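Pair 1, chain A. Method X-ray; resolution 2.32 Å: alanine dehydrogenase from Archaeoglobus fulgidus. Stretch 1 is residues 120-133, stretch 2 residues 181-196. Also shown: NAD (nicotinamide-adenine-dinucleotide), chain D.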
# COMPACT_ATOMS: atom_id res chain seq x y z
N LEU A 120 3.77 9.57 30.17
CA LEU A 120 2.67 9.08 30.97
C LEU A 120 2.97 8.45 32.33
O LEU A 120 2.12 8.47 33.20
CB LEU A 120 1.88 8.09 30.11
CG LEU A 120 0.69 8.51 29.27
CD1 LEU A 120 0.56 9.99 29.13
CD2 LEU A 120 0.83 7.81 27.92
N ALA A 121 4.16 7.88 32.50
CA ALA A 121 4.50 7.21 33.76
C ALA A 121 4.99 8.17 34.84
O ALA A 121 5.54 9.22 34.53
CB ALA A 121 5.57 6.16 33.50
N ARG A 122 4.81 7.78 36.10
CA ARG A 122 5.25 8.61 37.22
C ARG A 122 6.72 8.91 37.07
O ARG A 122 7.52 8.00 36.82
CB ARG A 122 5.03 7.90 38.53
CG ARG A 122 3.60 7.77 38.93
CD ARG A 122 3.52 7.14 40.29
NE ARG A 122 3.46 5.68 40.24
CZ ARG A 122 4.41 4.89 40.71
NH1 ARG A 122 5.49 5.43 41.26
NH2 ARG A 122 4.24 3.58 40.68
N LYS A 123 7.08 10.17 37.22
CA LYS A 123 8.47 10.55 37.08
C LYS A 123 9.42 9.76 37.99
O LYS A 123 10.62 9.67 37.70
CB LYS A 123 8.60 12.07 37.30
CG LYS A 123 7.93 12.84 36.16
CD LYS A 123 7.17 14.06 36.66
CE LYS A 123 8.10 15.24 36.94
NZ LYS A 123 8.17 16.24 35.81
N ASN A 124 8.89 9.14 39.04
CA ASN A 124 9.72 8.35 39.98
C ASN A 124 9.74 6.81 39.73
O ASN A 124 10.23 6.05 40.57
CB ASN A 124 9.28 8.63 41.43
CG ASN A 124 7.87 8.12 41.75
OD1 ASN A 124 7.13 7.71 40.87
ND2 ASN A 124 7.50 8.17 43.02
N SER A 125 9.22 6.36 38.58
CA SER A 125 9.18 4.92 38.26
C SER A 125 10.57 4.30 38.36
O SER A 125 11.55 4.87 37.87
CB SER A 125 8.62 4.68 36.84
OG SER A 125 7.25 5.01 36.77
N SER A 126 10.64 3.13 38.97
CA SER A 126 11.91 2.44 39.10
C SER A 126 11.79 0.94 38.94
O SER A 126 12.77 0.28 38.62
CB SER A 126 12.52 2.73 40.47
OG SER A 126 11.57 2.39 41.46
N VAL A 127 10.60 0.40 39.21
CA VAL A 127 10.39 -1.03 39.07
C VAL A 127 9.70 -1.26 37.74
O VAL A 127 8.63 -0.72 37.50
CB VAL A 127 9.53 -1.60 40.22
CG1 VAL A 127 9.41 -3.11 40.07
CG2 VAL A 127 10.19 -1.27 41.59
N PHE A 128 10.34 -2.03 36.88
CA PHE A 128 9.79 -2.31 35.56
C PHE A 128 9.46 -3.76 35.40
O PHE A 128 10.32 -4.61 35.55
CB PHE A 128 10.79 -1.89 34.48
CG PHE A 128 10.96 -0.40 34.36
CD1 PHE A 128 11.61 0.33 35.37
CD2 PHE A 128 10.41 0.30 33.29
CE1 PHE A 128 11.70 1.73 35.31
CE2 PHE A 128 10.50 1.69 33.23
CZ PHE A 128 11.15 2.40 34.25
N GLY A 129 8.19 -4.03 35.09
CA GLY A 129 7.74 -5.38 34.87
C GLY A 129 7.49 -5.70 33.39
O GLY A 129 6.96 -4.87 32.64
N PHE A 130 7.88 -6.89 32.97
CA PHE A 130 7.69 -7.32 31.61
C PHE A 130 6.89 -8.63 31.52
O PHE A 130 7.28 -9.68 32.07
CB PHE A 130 9.04 -7.50 30.91
CG PHE A 130 9.79 -6.22 30.71
CD1 PHE A 130 10.46 -5.61 31.78
CD2 PHE A 130 9.84 -5.61 29.45
CE1 PHE A 130 11.17 -4.41 31.61
CE2 PHE A 130 10.55 -4.40 29.26
CZ PHE A 130 11.21 -3.80 30.34
N ILE A 131 5.74 -8.56 30.86
CA ILE A 131 4.93 -9.73 30.62
C ILE A 131 5.25 -10.04 29.16
O ILE A 131 4.76 -9.37 28.26
CB ILE A 131 3.43 -9.44 30.74
CG1 ILE A 131 3.13 -8.83 32.12
CG2 ILE A 131 2.65 -10.71 30.55
CD1 ILE A 131 3.62 -9.69 33.28
N GLY A 132 6.08 -11.06 28.94
CA GLY A 132 6.51 -11.44 27.62
C GLY A 132 7.97 -11.02 27.52
O GLY A 132 8.30 -9.85 27.78
N CYS A 133 8.86 -11.93 27.17
CA CYS A 133 10.27 -11.60 27.10
C CYS A 133 10.88 -11.96 25.75
O CYS A 133 12.01 -12.44 25.68
CB CYS A 133 11.06 -12.30 28.23
SG CYS A 133 10.52 -11.84 29.93
N PRO A 181 6.82 -14.88 38.35
CA PRO A 181 5.52 -15.37 37.89
C PRO A 181 4.81 -14.14 37.39
O PRO A 181 5.23 -13.05 37.71
CB PRO A 181 4.86 -15.88 39.17
CG PRO A 181 6.01 -16.09 40.12
CD PRO A 181 6.93 -14.94 39.81
N ALA A 182 3.70 -14.30 36.67
CA ALA A 182 3.00 -13.16 36.11
C ALA A 182 2.41 -12.20 37.14
O ALA A 182 2.52 -10.99 37.00
CB ALA A 182 1.90 -13.63 35.16
N GLU A 183 1.77 -12.73 38.17
CA GLU A 183 1.18 -11.88 39.20
C GLU A 183 2.19 -10.93 39.85
O GLU A 183 1.87 -9.77 40.08
CB GLU A 183 0.50 -12.74 40.29
CG GLU A 183 0.09 -11.97 41.52
CD GLU A 183 -0.95 -12.72 42.31
OE1 GLU A 183 -1.46 -12.21 43.33
OE2 GLU A 183 -1.25 -13.85 41.90
N GLU A 184 3.39 -11.41 40.12
CA GLU A 184 4.43 -10.56 40.74
C GLU A 184 5.05 -9.55 39.75
O GLU A 184 5.31 -8.40 40.11
CB GLU A 184 5.51 -11.45 41.39
CG GLU A 184 6.63 -10.69 42.07
CD GLU A 184 6.14 -9.78 43.21
OE1 GLU A 184 5.31 -10.25 44.02
OE2 GLU A 184 6.60 -8.62 43.29
N ALA A 185 5.29 -9.98 38.51
CA ALA A 185 5.86 -9.10 37.49
C ALA A 185 4.95 -7.91 37.26
O ALA A 185 5.42 -6.83 36.97
CB ALA A 185 6.04 -9.86 36.18
N SER A 186 3.64 -8.12 37.38
CA SER A 186 2.63 -7.07 37.19
C SER A 186 2.65 -5.97 38.25
O SER A 186 2.09 -4.89 38.05
CB SER A 186 1.24 -7.68 37.19
OG SER A 186 1.15 -8.65 36.19
N ARG A 187 3.28 -6.28 39.37
CA ARG A 187 3.40 -5.36 40.49
C ARG A 187 4.63 -4.54 40.20
O ARG A 187 5.75 -4.99 40.43
CB ARG A 187 3.57 -6.18 41.77
CG ARG A 187 3.95 -5.40 43.00
CD ARG A 187 3.68 -6.23 44.24
NE ARG A 187 2.25 -6.50 44.39
CZ ARG A 187 1.74 -7.72 44.54
NH1 ARG A 187 0.43 -7.87 44.67
NH2 ARG A 187 2.54 -8.78 44.55
N CYS A 188 4.43 -3.32 39.69
CA CYS A 188 5.55 -2.46 39.31
C CYS A 188 5.07 -1.05 39.06
O CYS A 188 3.90 -0.77 39.21
CB CYS A 188 6.18 -3.00 38.02
SG CYS A 188 4.96 -3.11 36.67
N ASP A 189 5.97 -0.15 38.67
CA ASP A 189 5.55 1.23 38.36
C ASP A 189 5.21 1.36 36.84
O ASP A 189 4.30 2.09 36.46
CB ASP A 189 6.66 2.23 38.73
CG ASP A 189 7.21 2.01 40.15
OD1 ASP A 189 6.40 1.92 41.10
OD2 ASP A 189 8.45 1.92 40.30
N VAL A 190 5.96 0.62 36.02
CA VAL A 190 5.80 0.59 34.56
C VAL A 190 5.74 -0.89 34.17
O VAL A 190 6.68 -1.66 34.44
CB VAL A 190 7.03 1.28 33.86
CG1 VAL A 190 6.92 1.16 32.32
CG2 VAL A 190 7.09 2.77 34.27
N LEU A 191 4.62 -1.29 33.56
CA LEU A 191 4.40 -2.67 33.14
C LEU A 191 4.32 -2.72 31.60
O LEU A 191 3.48 -2.05 31.00
CB LEU A 191 3.09 -3.18 33.77
CG LEU A 191 2.54 -4.57 33.38
CD1 LEU A 191 3.52 -5.68 33.82
CD2 LEU A 191 1.17 -4.80 34.04
N VAL A 192 5.21 -3.49 30.99
CA VAL A 192 5.30 -3.66 29.54
C VAL A 192 4.73 -5.02 29.10
O VAL A 192 5.39 -6.03 29.29
CB VAL A 192 6.79 -3.65 29.10
CG1 VAL A 192 6.88 -3.74 27.60
CG2 VAL A 192 7.49 -2.42 29.65
N THR A 193 3.53 -5.07 28.52
CA THR A 193 2.97 -6.35 28.07
C THR A 193 3.32 -6.52 26.59
O THR A 193 3.00 -5.71 25.77
CB THR A 193 1.47 -6.44 28.30
OG1 THR A 193 0.81 -5.52 27.44
CG2 THR A 193 1.12 -6.12 29.79
N THR A 194 3.96 -7.63 26.26
CA THR A 194 4.46 -7.81 24.92
C THR A 194 4.10 -9.16 24.28
O THR A 194 4.77 -9.64 23.36
CB THR A 194 5.99 -7.57 25.04
OG1 THR A 194 6.46 -6.74 23.99
CG2 THR A 194 6.72 -8.80 25.10
N THR A 195 3.01 -9.77 24.76
CA THR A 195 2.61 -11.08 24.26
C THR A 195 1.59 -11.01 23.13
O THR A 195 0.95 -9.99 22.92
CB THR A 195 1.98 -11.94 25.39
OG1 THR A 195 0.63 -11.54 25.61
CG2 THR A 195 2.75 -11.77 26.71
N PRO A 196 1.47 -12.10 22.37
CA PRO A 196 0.51 -12.15 21.26
C PRO A 196 -0.74 -12.88 21.74
O PRO A 196 -1.51 -13.39 20.96
CB PRO A 196 1.23 -12.95 20.19
CG PRO A 196 2.02 -13.96 21.03
CD PRO A 196 2.54 -13.10 22.18
PA NAD D . 8.09 -13.04 20.05
O1A NAD D . 7.38 -14.28 19.64
O2A NAD D . 9.62 -12.99 19.93
O5B NAD D . 7.77 -12.43 21.55
C5B NAD D . 6.54 -12.79 22.31
C4B NAD D . 7.01 -13.47 23.62
O4B NAD D . 5.73 -13.74 24.33
C3B NAD D . 7.67 -14.93 23.51
O3B NAD D . 8.99 -14.97 24.17
C2B NAD D . 6.64 -15.90 24.13
O2B NAD D . 7.07 -17.08 24.69
C1B NAD D . 5.88 -14.92 25.08
N9A NAD D . 4.52 -15.30 25.34
C8A NAD D . 3.54 -15.84 24.54
N7A NAD D . 2.40 -16.03 25.16
C5A NAD D . 2.55 -15.64 26.42
C6A NAD D . 1.63 -15.61 27.56
N6A NAD D . 0.40 -16.04 27.47
N1A NAD D . 2.18 -15.10 28.73
C2A NAD D . 3.45 -14.66 28.85
N3A NAD D . 4.37 -14.68 27.77
C4A NAD D . 3.87 -15.16 26.58
O3 NAD D . 7.57 -11.60 19.40
PN NAD D . 8.06 -9.98 19.50
O1N NAD D . 9.10 -9.88 20.58
O2N NAD D . 8.31 -9.46 18.09
O5D NAD D . 6.61 -9.35 20.09
C5D NAD D . 5.42 -10.00 19.29
C4D NAD D . 4.11 -9.35 19.61
O4D NAD D . 4.27 -7.85 19.35
C3D NAD D . 2.91 -9.78 18.70
O3D NAD D . 1.64 -9.60 19.35
C2D NAD D . 3.13 -8.84 17.51
O2D NAD D . 2.15 -8.90 16.53
C1D NAD D . 3.32 -7.44 18.28
N1N NAD D . 4.09 -6.32 17.63
C2N NAD D . 3.36 -5.05 17.69
C3N NAD D . 4.13 -3.91 17.27
C7N NAD D . 3.30 -2.50 17.33
O7N NAD D . 3.67 -1.55 16.58
N7N NAD D . 2.24 -2.40 18.20
C4N NAD D . 5.48 -3.92 16.84
C5N NAD D . 6.08 -5.24 16.83
C6N NAD D . 5.40 -6.41 17.23
O HOH W 1 2.37 1.41 40.58
O HOH W 2 3.91 4.96 36.70
O HOH W 3 6.79 4.00 43.12
O HOH W 4 8.92 1.88 43.07

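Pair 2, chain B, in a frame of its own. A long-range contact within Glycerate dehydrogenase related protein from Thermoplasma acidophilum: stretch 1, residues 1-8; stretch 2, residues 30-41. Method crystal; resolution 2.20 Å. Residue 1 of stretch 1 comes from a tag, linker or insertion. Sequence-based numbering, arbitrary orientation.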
# COMPACT_ATOMS: atom_id res chain seq x y z
N LEU B 1 16.73 6.97 31.81
CA LEU B 1 17.02 6.83 33.26
C LEU B 1 17.03 5.35 33.62
O LEU B 1 16.12 4.86 34.26
CB LEU B 1 15.93 7.54 34.10
CG LEU B 1 15.65 7.53 35.63
CD1 LEU B 1 16.03 6.21 36.31
CD2 LEU B 1 16.39 8.68 36.30
N ASP B 2 18.04 4.62 33.18
CA ASP B 2 18.17 3.21 33.54
C ASP B 2 17.34 2.19 32.78
O ASP B 2 16.12 2.10 32.93
CB ASP B 2 17.92 3.05 35.04
CG ASP B 2 18.82 3.94 35.87
OD1 ASP B 2 20.05 3.96 35.60
OD2 ASP B 2 18.31 4.64 36.78
N VAL B 3 18.04 1.40 31.97
CA VAL B 3 17.47 0.31 31.22
C VAL B 3 18.55 -0.75 31.26
O VAL B 3 19.73 -0.46 31.11
CB VAL B 3 17.21 0.66 29.74
CG1 VAL B 3 16.75 -0.61 28.99
CG2 VAL B 3 16.19 1.78 29.62
N TYR B 4 18.14 -1.98 31.46
CA TYR B 4 19.10 -3.04 31.48
C TYR B 4 18.67 -4.09 30.49
O TYR B 4 17.56 -4.63 30.57
CB TYR B 4 19.23 -3.62 32.89
CG TYR B 4 20.16 -4.80 32.94
CD1 TYR B 4 21.51 -4.68 32.61
CD2 TYR B 4 19.69 -6.05 33.32
CE1 TYR B 4 22.37 -5.78 32.64
CE2 TYR B 4 20.53 -7.16 33.34
CZ TYR B 4 21.87 -7.03 33.01
OH TYR B 4 22.69 -8.13 33.08
N VAL B 5 19.56 -4.35 29.54
CA VAL B 5 19.32 -5.33 28.50
C VAL B 5 19.94 -6.61 29.00
O VAL B 5 21.16 -6.79 29.01
CB VAL B 5 19.93 -4.88 27.16
CG1 VAL B 5 19.69 -5.96 26.10
CG2 VAL B 5 19.33 -3.54 26.74
N ASN B 6 19.05 -7.49 29.43
CA ASN B 6 19.42 -8.75 30.02
C ASN B 6 19.75 -9.89 29.08
O ASN B 6 19.33 -11.03 29.27
CB ASN B 6 18.35 -9.19 31.01
CG ASN B 6 18.81 -10.33 31.88
OD1 ASN B 6 19.98 -10.39 32.26
ND2 ASN B 6 17.90 -11.23 32.20
N PHE B 7 20.50 -9.56 28.04
CA PHE B 7 20.96 -10.56 27.11
C PHE B 7 22.09 -9.98 26.29
O PHE B 7 22.28 -8.77 26.23
CB PHE B 7 19.82 -11.07 26.20
CG PHE B 7 19.02 -9.99 25.53
CD1 PHE B 7 17.82 -9.54 26.09
CD2 PHE B 7 19.43 -9.43 24.33
CE1 PHE B 7 17.05 -8.56 25.47
CE2 PHE B 7 18.67 -8.44 23.70
CZ PHE B 7 17.48 -8.00 24.27
N PRO B 8 22.89 -10.86 25.67
CA PRO B 8 24.04 -10.51 24.84
C PRO B 8 23.52 -9.74 23.62
O PRO B 8 22.62 -10.21 22.92
CB PRO B 8 24.63 -11.88 24.47
CG PRO B 8 24.16 -12.76 25.62
CD PRO B 8 22.76 -12.32 25.78
N PRO B 30 26.69 -8.82 30.51
CA PRO B 30 26.32 -9.26 31.86
C PRO B 30 26.69 -8.30 32.99
O PRO B 30 26.96 -8.73 34.11
CB PRO B 30 27.05 -10.58 31.97
CG PRO B 30 28.41 -10.21 31.37
CD PRO B 30 28.06 -9.28 30.19
N ASP B 31 26.71 -7.00 32.71
CA ASP B 31 27.01 -6.04 33.77
C ASP B 31 25.75 -5.51 34.37
O ASP B 31 25.37 -4.34 34.24
CB ASP B 31 27.91 -4.95 33.25
CG ASP B 31 29.27 -5.49 32.89
OD1 ASP B 31 29.96 -6.01 33.80
OD2 ASP B 31 29.63 -5.44 31.71
N TYR B 32 25.10 -6.44 35.04
CA TYR B 32 23.85 -6.23 35.70
C TYR B 32 23.75 -4.92 36.41
O TYR B 32 24.69 -4.41 37.01
CB TYR B 32 23.58 -7.33 36.71
CG TYR B 32 22.29 -7.07 37.45
CD1 TYR B 32 21.06 -7.44 36.90
CD2 TYR B 32 22.27 -6.33 38.63
CE1 TYR B 32 19.86 -7.08 37.50
CE2 TYR B 32 21.07 -5.96 39.24
CZ TYR B 32 19.86 -6.34 38.67
OH TYR B 32 18.67 -5.99 39.27
N TYR B 33 22.54 -4.39 36.37
CA TYR B 33 22.25 -3.16 37.02
C TYR B 33 20.75 -3.07 37.31
O TYR B 33 19.92 -3.32 36.45
CB TYR B 33 22.72 -2.00 36.15
CG TYR B 33 22.42 -0.67 36.76
CD1 TYR B 33 23.16 -0.19 37.84
CD2 TYR B 33 21.35 0.09 36.31
CE1 TYR B 33 22.83 1.01 38.46
CE2 TYR B 33 21.01 1.28 36.91
CZ TYR B 33 21.74 1.75 37.98
OH TYR B 33 21.39 2.95 38.57
N ASP B 34 20.45 -2.72 38.55
CA ASP B 34 19.09 -2.58 39.04
C ASP B 34 18.43 -1.39 38.37
O ASP B 34 18.39 -0.30 38.92
CB ASP B 34 19.11 -2.35 40.55
CG ASP B 34 17.84 -2.82 41.23
OD1 ASP B 34 16.79 -2.81 40.57
OD2 ASP B 34 17.90 -3.20 42.42
N ALA B 35 17.90 -1.60 37.17
CA ALA B 35 17.26 -0.51 36.44
C ALA B 35 15.73 -0.51 36.51
O ALA B 35 15.10 -1.48 36.94
CB ALA B 35 17.71 -0.54 34.97
N GLU B 36 15.15 0.62 36.11
CA GLU B 36 13.71 0.77 36.10
C GLU B 36 13.13 -0.06 34.97
O GLU B 36 12.04 -0.60 35.09
CB GLU B 36 13.34 2.22 35.90
CG GLU B 36 13.47 3.00 37.17
CD GLU B 36 13.04 4.45 37.02
OE1 GLU B 36 12.64 5.06 38.03
OE2 GLU B 36 13.10 4.98 35.89
N ALA B 37 13.87 -0.17 33.88
CA ALA B 37 13.40 -0.94 32.76
C ALA B 37 14.38 -2.04 32.41
O ALA B 37 15.60 -1.87 32.45
CB ALA B 37 13.17 -0.04 31.56
N GLN B 38 13.81 -3.20 32.10
CA GLN B 38 14.60 -4.35 31.74
C GLN B 38 14.07 -4.92 30.43
O GLN B 38 12.86 -5.12 30.28
CB GLN B 38 14.52 -5.40 32.84
CG GLN B 38 15.47 -6.55 32.67
CD GLN B 38 15.47 -7.46 33.88
OE1 GLN B 38 15.76 -7.02 34.99
NE2 GLN B 38 15.14 -8.72 33.67
N VAL B 39 14.96 -5.14 29.48
CA VAL B 39 14.56 -5.71 28.21
C VAL B 39 15.05 -7.15 28.26
O VAL B 39 16.20 -7.41 28.59
CB VAL B 39 15.22 -4.97 27.03
CG1 VAL B 39 14.67 -5.51 25.71
CG2 VAL B 39 15.00 -3.47 27.16
N ILE B 40 14.17 -8.08 27.93
CA ILE B 40 14.52 -9.48 28.03
C ILE B 40 14.07 -10.32 26.86
O ILE B 40 13.32 -9.89 25.99
CB ILE B 40 13.87 -10.11 29.27
CG1 ILE B 40 12.37 -10.27 29.02
CG2 ILE B 40 14.06 -9.22 30.50
CD1 ILE B 40 11.61 -11.04 30.10
N LYS B 41 14.55 -11.55 26.87
CA LYS B 41 14.14 -12.53 25.90
C LYS B 41 13.35 -13.56 26.69
O LYS B 41 12.14 -13.65 26.55
CB LYS B 41 15.34 -13.18 25.24
CG LYS B 41 16.13 -12.25 24.37
CD LYS B 41 17.15 -13.02 23.58
CE LYS B 41 17.93 -12.11 22.67
NZ LYS B 41 18.88 -12.91 21.84
O HOH W 5 16.54 -12.32 28.95

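Both pairs are built from two neighbouring parallel strands, and 14 central residues superpose with an RMSD of 0.8 Å. In pair 1 the strands 127-131 and 190-193 run at 16° to each other; in pair 2 the strands 3-5 and 37-40 do so at 18°. Four rungs of the hydrogen-bond ladder recur. Gly129(A) N donates to Val190(A) O (2.9 Å) and Val192(A) N to Gly129(A) O (2.8 Å); at the matching positions Tyr4(B) N donates to Ala37(B) O (2.7 Å) and Val39(B) N to Tyr4(B) O (2.9 Å). The next rung, Ile131(A) N to Val192(A) O, recurs as Asn6(B) N to Val39(B) O, both 3.0 Å. At the start, the bonds from Val190(A) N to Val127(A) O and from Ala37(B) N to Asp2(B) O are both weak, at 3.3 Å. At the far end, Ile131(A) O accepts directly from Thr194(A) N (2.8 Å), while Asn6(B) O reaches Lys41(B) N through water 5.

The side chains differ most at Gly129(A) and Tyr4(B), whose CA atoms fall 0.2 Å apart. In pair 1 the helical segment beginning at Ala182(A) packs against this face, and Ala185(A) O lies 3.4 Å from Gly129(A) CA; an ideal CB would come within 2.1 Å of that oxygen. Pair 2 has an extended loop before its second strand instead, and the Tyr4(B) ring fills the space beside it. Tyr33(B) N lies over one face of this ring, and Tyr32(B) directs its ring edge toward the Tyr4(B) face, with centroids 5.2 Å apart. Cys188(A) and Ala35(B) coincide to 0.1 Å, and the latter's CB lies 4.0 Å from Tyr4(B) CB.

On the same face, Ile131(A) reaches Ala185(A) CB through CD1 (3.8 Å) and Leu191(A) CD1 through CG1 (3.6 Å). Its counterpart Asn6(B) packs less extensively against the second stretch, with CB 4.3 Å from Ile40(B) CG2.

On the other face, Phe128(A) and Phe130(A) match Val3(B) and Val5(B). Val192(A) CG2 sits over the Phe130(A) ring, 4.1 Å from its centroid, while Phe128(A) CE2 approaches Val190(A) CB at 3.6 Å. Pair 2 uses smaller groups: Val3(B) CG1 meets Val39(B) CG2 at 3.8 Å, and Ala37(B) replaces Val190(A).

At the strand starts, Asp189(A) OD2 accepts from both Ser126(A) N and Val127(A) N (2.8 Å each), and its OD1 forms a salt bridge with Arg122(A) NH2 (2.8 Å). The matching Glu36(B) instead brings OE2 to 3.2 Å from CD1 of the tag residue Leu1(B). Beyond the first strand, Gly132(A) has backbone angles that call for glycine, whereas Phe7(B) carries a ring covered on one face by Lys41(B) CE, 3.8 Å from its centroid.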